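Local coordinates for protein Beta2-bungarotoxin (Bungarus multicinctus, PDB 1BUN) that forms the Kunitz-type chain of a snake presynaptic neurotoxin, disulfide-linked to a phospholipase A2 chain that it probably directs to neuronal potassium channels, at residues K2-C7 and R54-E59; A22-P27 and N43-K48; K9-K14 and V33-G38. All blocks are in the same frame, centred on the assembly; numbering follows the deposited sequence.

Contact 1. Residues K2-C7 and R54-E59; sequences KRHPDC and RCECLE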
loop_
_atom_site.group_PDB
_atom_site.type_symbol
_atom_site.label_atom_id
_atom_site.label_comp_id
_atom_site.label_asym_id
_atom_site.label_seq_id
_atom_site.Cartn_x
_atom_site.Cartn_y
_atom_site.Cartn_z
ATOM N N LYS B 2 -3.019 7.861 -1.847
ATOM C CA LYS B 2 -3.511 9.226 -1.763
ATOM C C LYS B 2 -5.016 9.200 -1.562
ATOM O O LYS B 2 -5.660 8.161 -1.757
ATOM C CB LYS B 2 -3.150 9.994 -3.036
ATOM C CG LYS B 2 -1.661 10.279 -3.156
ATOM C CD LYS B 2 -1.249 10.853 -4.509
ATOM C CE LYS B 2 -1.090 9.796 -5.598
ATOM N NZ LYS B 2 -2.404 9.377 -6.145
ATOM N N ARG B 3 -5.568 10.336 -1.140
ATOM C CA ARG B 3 -7.006 10.458 -0.908
ATOM C C ARG B 3 -7.744 10.510 -2.225
ATOM O O ARG B 3 -7.257 11.121 -3.164
ATOM C CB ARG B 3 -7.310 11.715 -0.122
ATOM C CG ARG B 3 -8.595 11.605 0.592
ATOM C CD ARG B 3 -8.905 12.861 1.299
ATOM N NE ARG B 3 -10.171 12.757 2.007
ATOM C CZ ARG B 3 -11.211 13.550 1.796
ATOM N NH1 ARG B 3 -11.155 14.509 0.872
ATOM N NH2 ARG B 3 -12.261 13.453 2.590
ATOM N N HIS B 4 -8.905 9.865 -2.316
ATOM C CA HIS B 4 -9.639 9.882 -3.577
ATOM C C HIS B 4 -10.011 11.316 -3.939
ATOM O O HIS B 4 -10.548 12.060 -3.122
ATOM C CB HIS B 4 -10.896 9.014 -3.512
ATOM C CG HIS B 4 -11.481 8.715 -4.857
ATOM N ND1 HIS B 4 -12.265 9.631 -5.510
ATOM C CD2 HIS B 4 -11.199 7.689 -5.702
ATOM C CE1 HIS B 4 -12.432 9.157 -6.732
ATOM N NE2 HIS B 4 -11.805 7.989 -6.895
ATOM N N PRO B 5 -9.685 11.741 -5.154
ATOM C CA PRO B 5 -10.012 13.103 -5.562
ATOM C C PRO B 5 -11.490 13.487 -5.596
ATOM O O PRO B 5 -11.806 14.675 -5.649
ATOM C CB PRO B 5 -9.378 13.197 -6.950
ATOM C CG PRO B 5 -9.362 11.775 -7.424
ATOM C CD PRO B 5 -8.898 11.067 -6.193
ATOM N N ASP B 6 -12.402 12.525 -5.523
ATOM C CA ASP B 6 -13.824 12.875 -5.594
ATOM C C ASP B 6 -14.595 12.794 -4.285
ATOM O O ASP B 6 -15.781 13.111 -4.228
ATOM C CB ASP B 6 -14.504 12.034 -6.676
ATOM C CG ASP B 6 -13.905 12.277 -8.062
ATOM O OD1 ASP B 6 -13.665 13.465 -8.397
ATOM O OD2 ASP B 6 -13.672 11.303 -8.821
ATOM N N CYS B 7 -13.896 12.469 -3.211
ATOM C CA CYS B 7 -14.498 12.307 -1.894
ATOM C C CYS B 7 -15.427 13.401 -1.370
ATOM O O CYS B 7 -16.199 13.165 -0.434
ATOM C CB CYS B 7 -13.401 12.018 -0.862
ATOM S SG CYS B 7 -12.594 10.421 -1.151
ATOM N N ARG B 54 -14.074 4.538 3.746
ATOM C CA ARG B 54 -13.296 5.252 4.758
ATOM C C ARG B 54 -11.878 5.283 4.241
ATOM O O ARG B 54 -11.267 6.338 4.074
ATOM C CB ARG B 54 -13.302 4.528 6.092
ATOM C CG ARG B 54 -14.615 3.935 6.484
ATOM C CD ARG B 54 -14.653 3.709 7.951
ATOM N NE ARG B 54 -14.851 4.966 8.661
ATOM C CZ ARG B 54 -16.053 5.452 8.984
ATOM N NH1 ARG B 54 -17.165 4.773 8.651
ATOM N NH2 ARG B 54 -16.142 6.616 9.639
ATOM N N CYS B 55 -11.414 4.096 3.872
ATOM C CA CYS B 55 -10.082 3.890 3.337
ATOM C C CYS B 55 -9.690 4.942 2.319
ATOM O O CYS B 55 -8.590 5.487 2.378
ATOM C CB CYS B 55 -10.020 2.532 2.659
ATOM S SG CYS B 55 -8.332 2.021 2.258
ATOM N N GLU B 56 -10.606 5.220 1.395
ATOM C CA GLU B 56 -10.368 6.160 0.314
ATOM C C GLU B 56 -10.599 7.619 0.638
ATOM O O GLU B 56 -9.986 8.487 0.006
ATOM C CB GLU B 56 -11.255 5.814 -0.891
ATOM C CG GLU B 56 -10.935 4.548 -1.623
ATOM C CD GLU B 56 -9.987 4.769 -2.773
ATOM O OE1 GLU B 56 -8.925 5.393 -2.574
ATOM O OE2 GLU B 56 -10.285 4.297 -3.882
ATOM N N CYS B 57 -11.456 7.887 1.622
ATOM C CA CYS B 57 -11.838 9.259 1.938
ATOM C C CYS B 57 -11.667 9.828 3.320
ATOM O O CYS B 57 -11.774 11.048 3.485
ATOM C CB CYS B 57 -13.305 9.482 1.576
ATOM S SG CYS B 57 -13.719 9.103 -0.130
ATOM N N LEU B 58 -11.501 8.985 4.321
ATOM C CA LEU B 58 -11.367 9.519 5.664
ATOM C C LEU B 58 -10.218 10.523 5.749
ATOM O O LEU B 58 -9.127 10.289 5.236
ATOM C CB LEU B 58 -11.264 8.398 6.705
ATOM C CG LEU B 58 -12.309 8.449 7.836
ATOM C CD1 LEU B 58 -13.659 8.871 7.329
ATOM C CD2 LEU B 58 -12.414 7.097 8.498
ATOM N N GLU B 59 -10.545 11.707 6.258
ATOM C CA GLU B 59 -9.591 12.801 6.412
ATOM C C GLU B 59 -8.755 12.633 7.674
ATOM O O GLU B 59 -9.292 12.592 8.779
ATOM C CB GLU B 59 -10.341 14.129 6.478
ATOM C CG GLU B 59 -11.269 14.374 5.300
ATOM C CD GLU B 59 -12.090 15.638 5.466
ATOM O OE1 GLU B 59 -11.488 16.685 5.791
ATOM O OE2 GLU B 59 -13.335 15.581 5.304
HETATM O O HOH W 1 -6.481 6.512 0.864
#
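The covalent core of this contact is the disulfide Cys7–Cys57, SG to SG 2.0 Å, with chi3 at -72°. Beside it Arg3 grips a single acceptor from the side: NE lies 2.8 Å and NH2 2.6 Å from Cys57 O. Cys57 O lies close to the guanidinium plane, but the two nitrogens reach it differently, NH2 in the carbonyl plane and NE above it. Both bonds are bent, as sharing one oxygen requires. Glu59 CG meets a guanidinium face, 3.0 Å from Arg3 NH2, and Cys7 CB lies over a face toward its rim. The Glu59 carboxylate gives Arg3 only a long, out-of-plane charge pairing. A straighter link joins the backbones, His4 N to Glu56 O at 2.9 Å (N-H...O 178°), and water 1 bridges Lys2 O and Cys55 O.

In the next shell, Glu59 OE2 is also hydrogen-bonded to Tyr25 OH, and Arg3 NH1 pairs with Asp8. Asp6 N donates to His4 ND1 within the type I turn His4–Cys7, which should restrict the ring's rotation.

The arrangement is the terminus-joining disulfide of the Kunitz fold: it ties the N-terminal loop to the end of helix 50-57, with Tyr25 of strand 20-26 packed against Arg3 and both cysteines.

Contact 2. Residues A22-P27 and N43-K48; sequences AFYYKP and NGNHFK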
loop_
_atom_site.group_PDB
_atom_site.type_symbol
_atom_site.label_atom_id
_atom_site.label_comp_id
_atom_site.label_asym_id
_atom_site.label_seq_id
_atom_site.Cartn_x
_atom_site.Cartn_y
_atom_site.Cartn_z
ATOM N N ALA B 22 -24.528 1.565 -2.334
ATOM C CA ALA B 22 -23.131 1.870 -2.240
ATOM C C ALA B 22 -22.967 2.980 -1.180
ATOM O O ALA B 22 -23.947 3.426 -0.580
ATOM C CB ALA B 22 -22.583 2.281 -3.618
ATOM N N PHE B 23 -21.729 3.327 -0.855
ATOM C CA PHE B 23 -21.496 4.366 0.130
ATOM C C PHE B 23 -20.701 5.410 -0.553
ATOM O O PHE B 23 -19.991 5.127 -1.524
ATOM C CB PHE B 23 -20.719 3.860 1.329
ATOM C CG PHE B 23 -21.288 2.612 1.929
ATOM C CD1 PHE B 23 -21.259 1.422 1.234
ATOM C CD2 PHE B 23 -21.853 2.632 3.171
ATOM C CE1 PHE B 23 -21.791 0.282 1.776
ATOM C CE2 PHE B 23 -22.377 1.495 3.704
ATOM C CZ PHE B 23 -22.347 0.313 3.003
ATOM N N TYR B 24 -20.897 6.629 -0.086
ATOM C CA TYR B 24 -20.224 7.777 -0.611
ATOM C C TYR B 24 -19.752 8.547 0.595
ATOM O O TYR B 24 -20.264 8.337 1.699
ATOM C CB TYR B 24 -21.213 8.610 -1.388
ATOM C CG TYR B 24 -22.249 9.306 -0.554
ATOM C CD1 TYR B 24 -23.394 8.653 -0.119
ATOM C CD2 TYR B 24 -22.146 10.657 -0.317
ATOM C CE1 TYR B 24 -24.409 9.360 0.510
ATOM C CE2 TYR B 24 -23.129 11.356 0.301
ATOM C CZ TYR B 24 -24.260 10.721 0.706
ATOM O OH TYR B 24 -25.260 11.515 1.227
ATOM N N TYR B 25 -18.801 9.446 0.407
ATOM C CA TYR B 25 -18.310 10.207 1.536
ATOM C C TYR B 25 -19.061 11.516 1.684
ATOM O O TYR B 25 -19.299 12.220 0.700
ATOM C CB TYR B 25 -16.800 10.468 1.404
ATOM C CG TYR B 25 -16.206 11.192 2.588
ATOM C CD1 TYR B 25 -16.115 10.578 3.834
ATOM C CD2 TYR B 25 -15.773 12.506 2.470
ATOM C CE1 TYR B 25 -15.609 11.260 4.938
ATOM C CE2 TYR B 25 -15.273 13.185 3.557
ATOM C CZ TYR B 25 -15.192 12.560 4.781
ATOM O OH TYR B 25 -14.659 13.251 5.838
ATOM N N LYS B 26 -19.486 11.810 2.906
ATOM C CA LYS B 26 -20.163 13.057 3.161
ATOM C C LYS B 26 -19.208 13.970 3.955
ATOM O O LYS B 26 -18.895 13.703 5.125
ATOM C CB LYS B 26 -21.463 12.842 3.931
ATOM C CG LYS B 26 -22.414 13.991 3.704
ATOM C CD LYS B 26 -23.615 14.040 4.633
ATOM C CE LYS B 26 -24.728 14.918 4.014
ATOM N NZ LYS B 26 -25.323 14.298 2.756
ATOM N N PRO B 27 -18.676 15.020 3.308
ATOM C CA PRO B 27 -17.763 15.936 4.001
ATOM C C PRO B 27 -18.348 16.574 5.255
ATOM O O PRO B 27 -17.695 16.613 6.284
ATOM C CB PRO B 27 -17.418 16.968 2.929
ATOM C CG PRO B 27 -18.483 16.816 1.886
ATOM C CD PRO B 27 -18.756 15.350 1.875
ATOM N N ASN B 43 -18.897 10.521 -11.197
ATOM C CA ASN B 43 -17.753 10.800 -10.352
ATOM C C ASN B 43 -17.542 9.528 -9.578
ATOM O O ASN B 43 -18.480 8.740 -9.476
ATOM C CB ASN B 43 -17.990 12.009 -9.423
ATOM C CG ASN B 43 -18.953 11.731 -8.268
ATOM O OD1 ASN B 43 -19.106 10.608 -7.802
ATOM N ND2 ASN B 43 -19.571 12.788 -7.769
ATOM N N GLY B 44 -16.374 9.364 -8.959
ATOM C CA GLY B 44 -16.090 8.145 -8.231
ATOM C C GLY B 44 -16.384 8.095 -6.750
ATOM O O GLY B 44 -15.837 7.234 -6.059
ATOM N N ASN B 45 -17.222 8.997 -6.244
ATOM C CA ASN B 45 -17.569 9.007 -4.824
ATOM C C ASN B 45 -18.713 8.019 -4.681
ATOM O O ASN B 45 -19.900 8.389 -4.715
ATOM C CB ASN B 45 -18.003 10.412 -4.360
ATOM C CG ASN B 45 -18.155 10.518 -2.846
ATOM O OD1 ASN B 45 -18.001 9.530 -2.130
ATOM N ND2 ASN B 45 -18.459 11.707 -2.353
ATOM N N HIS B 46 -18.346 6.746 -4.737
ATOM C CA HIS B 46 -19.273 5.626 -4.600
ATOM C C HIS B 46 -18.422 4.372 -4.446
ATOM O O HIS B 46 -17.637 4.018 -5.332
ATOM C CB HIS B 46 -20.237 5.521 -5.800
ATOM C CG HIS B 46 -19.562 5.304 -7.122
ATOM N ND1 HIS B 46 -19.113 4.082 -7.573
ATOM C CD2 HIS B 46 -19.302 6.181 -8.126
ATOM C CE1 HIS B 46 -18.611 4.253 -8.801
ATOM N NE2 HIS B 46 -18.705 5.515 -9.180
ATOM N N PHE B 47 -18.558 3.688 -3.325
ATOM C CA PHE B 47 -17.736 2.506 -3.119
ATOM C C PHE B 47 -18.586 1.327 -2.645
ATOM O O PHE B 47 -19.569 1.529 -1.942
ATOM C CB PHE B 47 -16.594 2.840 -2.110
ATOM C CG PHE B 47 -15.963 4.205 -2.322
ATOM C CD1 PHE B 47 -16.564 5.350 -1.815
ATOM C CD2 PHE B 47 -14.832 4.350 -3.094
ATOM C CE1 PHE B 47 -16.051 6.625 -2.079
ATOM C CE2 PHE B 47 -14.309 5.632 -3.368
ATOM C CZ PHE B 47 -14.929 6.769 -2.856
ATOM N N LYS B 48 -18.199 0.108 -3.015
ATOM C CA LYS B 48 -18.927 -1.096 -2.623
ATOM C C LYS B 48 -19.195 -1.163 -1.136
ATOM O O LYS B 48 -20.153 -1.795 -0.730
ATOM C CB LYS B 48 -18.159 -2.376 -2.944
ATOM C CG LYS B 48 -17.326 -2.425 -4.212
ATOM C CD LYS B 48 -16.397 -3.663 -4.159
ATOM C CE LYS B 48 -15.379 -3.679 -5.312
ATOM N NZ LYS B 48 -14.317 -2.645 -5.163
#
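Asn45 has its CG anti to the backbone N (chi1 -171°), and a chi2 near zero (-4°) sets its amide facing the backbone of strand 20-26. This places a side-chain amide beside a short antiparallel bridge, an arrangement familiar from the Kunitz (BPTI-like) fold, where the loop before the C-terminal helix adds one bridging pair to the central hairpin.

The amide copies a peptide group and engages Tyr25 at both its backbone poles. Asn45 OD1 accepts from Tyr25 N at 2.7 Å, the donor lying on an in-plane lone pair. Asn45 ND2 returns a bond to Tyr25 O at 3.2 Å, again on a lone pair, with that oxygen nearly in the amide plane. Two nearly straight bonds therefore hold the amide flat and fix which end is oxygen; ND2 also donates to Lys9 O. Tyr24 carries its ring in the crowded position (chi1 70°), and its CB rests 3.4 Å from Asn45 OD1.

Farther along, Phe23 and Phe47 form the hydrogen-bonded pair, their CA atoms 5.3 Å apart. Phe23 N donates to Phe47 O at 3.0 Å, and Phe47 N to Phe23 O at 2.7 Å, the latter nearly along the C=O axis. Being a single bridge, the pairing does not extend into a full strand. Phe47 sends its ring to Leu52, Cys53 and Cys57 of helix 50-57, while Tyr25 OH bonds Glu59 and His46 stacks on Tyr37.

Before the bridge, Asn43 OD1 accepts from Asn45 N, an Asx turn. At its far end the ring of Phe23 turns its edge to two carbonyls, CD1 toward Phe47 O and CE1 3.6 Å from Lys48 O.

Contact 3. Residues K9-K14 and V33-G38; sequences KPPDTK and VQFRYG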
loop_
_atom_site.group_PDB
_atom_site.type_symbol
_atom_site.label_atom_id
_atom_site.label_comp_id
_atom_site.label_asym_id
_atom_site.label_seq_id
_atom_site.Cartn_x
_atom_site.Cartn_y
_atom_site.Cartn_z
ATOM N N LYS B 9 -17.417 15.419 -3.575
ATOM C CA LYS B 9 -18.365 15.817 -4.604
ATOM C C LYS B 9 -19.687 15.158 -4.243
ATOM O O LYS B 9 -19.707 14.206 -3.450
ATOM C CB LYS B 9 -17.879 15.332 -5.959
ATOM C CG LYS B 9 -16.626 16.041 -6.392
ATOM C CD LYS B 9 -16.094 15.482 -7.660
ATOM C CE LYS B 9 -15.045 16.402 -8.237
ATOM N NZ LYS B 9 -14.439 15.803 -9.468
ATOM N N PRO B 10 -20.817 15.662 -4.774
ATOM C CA PRO B 10 -22.045 14.980 -4.379
ATOM C C PRO B 10 -22.143 13.636 -5.110
ATOM O O PRO B 10 -21.624 13.491 -6.210
ATOM C CB PRO B 10 -23.127 15.990 -4.756
ATOM C CG PRO B 10 -22.573 16.628 -5.960
ATOM C CD PRO B 10 -21.115 16.837 -5.611
ATOM N N PRO B 11 -22.697 12.609 -4.437
ATOM C CA PRO B 11 -22.858 11.271 -4.989
ATOM C C PRO B 11 -23.773 11.307 -6.204
ATOM O O PRO B 11 -24.829 11.937 -6.163
ATOM C CB PRO B 11 -23.495 10.511 -3.816
ATOM C CG PRO B 11 -24.318 11.550 -3.152
ATOM C CD PRO B 11 -23.317 12.673 -3.099
ATOM N N ASP B 12 -23.393 10.599 -7.261
ATOM C CA ASP B 12 -24.182 10.574 -8.482
ATOM C C ASP B 12 -25.357 9.585 -8.380
ATOM O O ASP B 12 -25.196 8.369 -8.556
ATOM C CB ASP B 12 -23.242 10.292 -9.678
ATOM C CG ASP B 12 -23.964 10.179 -10.997
ATOM O OD1 ASP B 12 -25.209 10.175 -11.020
ATOM O OD2 ASP B 12 -23.285 10.080 -12.037
ATOM N N THR B 13 -26.540 10.128 -8.095
ATOM C CA THR B 13 -27.752 9.330 -7.968
ATOM C C THR B 13 -28.552 9.136 -9.272
ATOM O O THR B 13 -29.647 8.566 -9.217
ATOM C CB THR B 13 -28.736 9.947 -6.956
ATOM O OG1 THR B 13 -28.958 11.327 -7.282
ATOM C CG2 THR B 13 -28.241 9.819 -5.559
ATOM N N LYS B 14 -28.056 9.614 -10.420
ATOM C CA LYS B 14 -28.810 9.464 -11.673
ATOM C C LYS B 14 -28.933 8.003 -12.006
ATOM O O LYS B 14 -28.216 7.191 -11.416
ATOM C CB LYS B 14 -28.174 10.253 -12.817
ATOM C CG LYS B 14 -28.229 11.757 -12.556
ATOM C CD LYS B 14 -27.751 12.608 -13.691
ATOM C CE LYS B 14 -27.928 14.089 -13.301
ATOM N NZ LYS B 14 -29.369 14.505 -13.011
ATOM N N VAL B 33 -21.690 7.339 3.997
ATOM C CA VAL B 33 -23.056 6.941 4.302
ATOM C C VAL B 33 -23.609 6.155 3.136
ATOM O O VAL B 33 -23.070 6.258 2.027
ATOM C CB VAL B 33 -23.956 8.147 4.676
ATOM C CG1 VAL B 33 -23.543 8.705 6.012
ATOM C CG2 VAL B 33 -23.859 9.227 3.649
ATOM N N GLN B 34 -24.604 5.305 3.400
ATOM C CA GLN B 34 -25.238 4.502 2.347
ATOM C C GLN B 34 -26.189 5.325 1.457
ATOM O O GLN B 34 -26.887 6.221 1.950
ATOM C CB GLN B 34 -26.008 3.336 2.964
ATOM C CG GLN B 34 -26.554 2.314 1.938
ATOM C CD GLN B 34 -27.161 1.057 2.601
ATOM O OE1 GLN B 34 -27.548 0.094 1.912
ATOM N NE2 GLN B 34 -27.253 1.069 3.941
ATOM N N PHE B 35 -26.185 5.044 0.150
ATOM C CA PHE B 35 -27.061 5.736 -0.803
ATOM C C PHE B 35 -27.448 4.827 -1.973
ATOM O O PHE B 35 -26.896 3.728 -2.125
ATOM C CB PHE B 35 -26.448 7.055 -1.300
ATOM C CG PHE B 35 -25.442 6.905 -2.408
ATOM C CD1 PHE B 35 -24.283 6.179 -2.235
ATOM C CD2 PHE B 35 -25.634 7.539 -3.616
ATOM C CE1 PHE B 35 -23.325 6.095 -3.261
ATOM C CE2 PHE B 35 -24.675 7.452 -4.640
ATOM C CZ PHE B 35 -23.529 6.733 -4.458
ATOM N N ARG B 36 -28.448 5.248 -2.752
ATOM C CA ARG B 36 -28.902 4.462 -3.892
ATOM C C ARG B 36 -28.050 4.856 -5.092
ATOM O O ARG B 36 -28.232 5.933 -5.649
ATOM C CB ARG B 36 -30.390 4.737 -4.173
ATOM C CG ARG B 36 -31.370 4.272 -3.083
ATOM C CD ARG B 36 -32.847 4.473 -3.499
ATOM N NE ARG B 36 -33.454 3.217 -3.965
ATOM C CZ ARG B 36 -34.005 3.039 -5.169
ATOM N NH1 ARG B 36 -34.057 4.030 -6.051
ATOM N NH2 ARG B 36 -34.408 1.836 -5.541
ATOM N N TYR B 37 -27.062 4.036 -5.430
ATOM C CA TYR B 37 -26.171 4.318 -6.574
ATOM C C TYR B 37 -26.787 3.757 -7.870
ATOM O O TYR B 37 -27.150 2.571 -7.923
ATOM C CB TYR B 37 -24.783 3.689 -6.351
ATOM C CG TYR B 37 -23.824 3.947 -7.485
ATOM C CD1 TYR B 37 -23.512 5.253 -7.867
ATOM C CD2 TYR B 37 -23.262 2.901 -8.209
ATOM C CE1 TYR B 37 -22.682 5.515 -8.939
ATOM C CE2 TYR B 37 -22.413 3.155 -9.296
ATOM C CZ TYR B 37 -22.142 4.467 -9.647
ATOM O OH TYR B 37 -21.371 4.757 -10.741
ATOM N N GLY B 38 -26.848 4.581 -8.918
ATOM C CA GLY B 38 -27.440 4.157 -10.170
ATOM C C GLY B 38 -26.521 3.749 -11.300
ATOM O O GLY B 38 -26.993 3.526 -12.408
HETATM O O HOH W 2 -25.522 7.108 -10.680
HETATM O O HOH W 3 -30.527 6.321 -7.462
#
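Apolar packing comes first. Pro11 lays its CB over one face of the Phe35 ring, 3.4 Å from CE2, with CD2 and CZ also close. Thr13 reaches the same ring in its plane: CG2 is 4.0 Å from Phe35 CD2, and CG2 lies anti to the carbonyl carbon. Phe35 has its CG in the crowded position between backbone N and carbonyl carbon (chi1 81°), and its ring makes an edge-to-face stack with Tyr24 of the adjoining strand.

Carbonyl contacts form a second group. Asp12 O approaches the Tyr37 ring obliquely, 3.6 Å from CD1, and Lys14 O receives a CA-H...O contact from Gly38 CA at 3.4 Å.

Direct polar pairing between the backbones is replaced by water. Water 3 donates to Thr13 O and to Arg36 O, 3.0 Å from each. Water 2 is placed to donate to Asp12 O and Lys14 O and accepts weakly from Gly38 N; with further acceptors around it, it cannot serve all of them at once.

Within the loop, Asp12 OD1 accepts from Lys14 N at 3.0 Å, an Asx turn, while Asp12 OD2 is bonded to Gly42 N. Gly38 pairs through its backbone with Cys16, half of the Cys16–Cys40 disulfide. This is the Kunitz arrangement in which the run leading into the loop that, in inhibitory relatives, binds the protease packs against the second strand of the hairpin.

From the N terminus, residues 2-7 wait almost the whole length of the chain for their partner: contact 1 closes the longest loop, at 54-59, and joins the two ends. Contacts 2 and 3 both fall within that span. Residues 9-14 are met first and pair with 33-38; residues 22-27, lying between those two segments, pair with 43-48, so the two closures cross. They meet at the hairpin of strands 20-26 and 31-37, where Ala22 O accepts from Phe35 N, and at Asn43, which bonds Pro10 O. Tyr25 and Glu59 connect contact 2 to contact 1, while contacts 1 and 3 lie on opposite sides of the chain's centre.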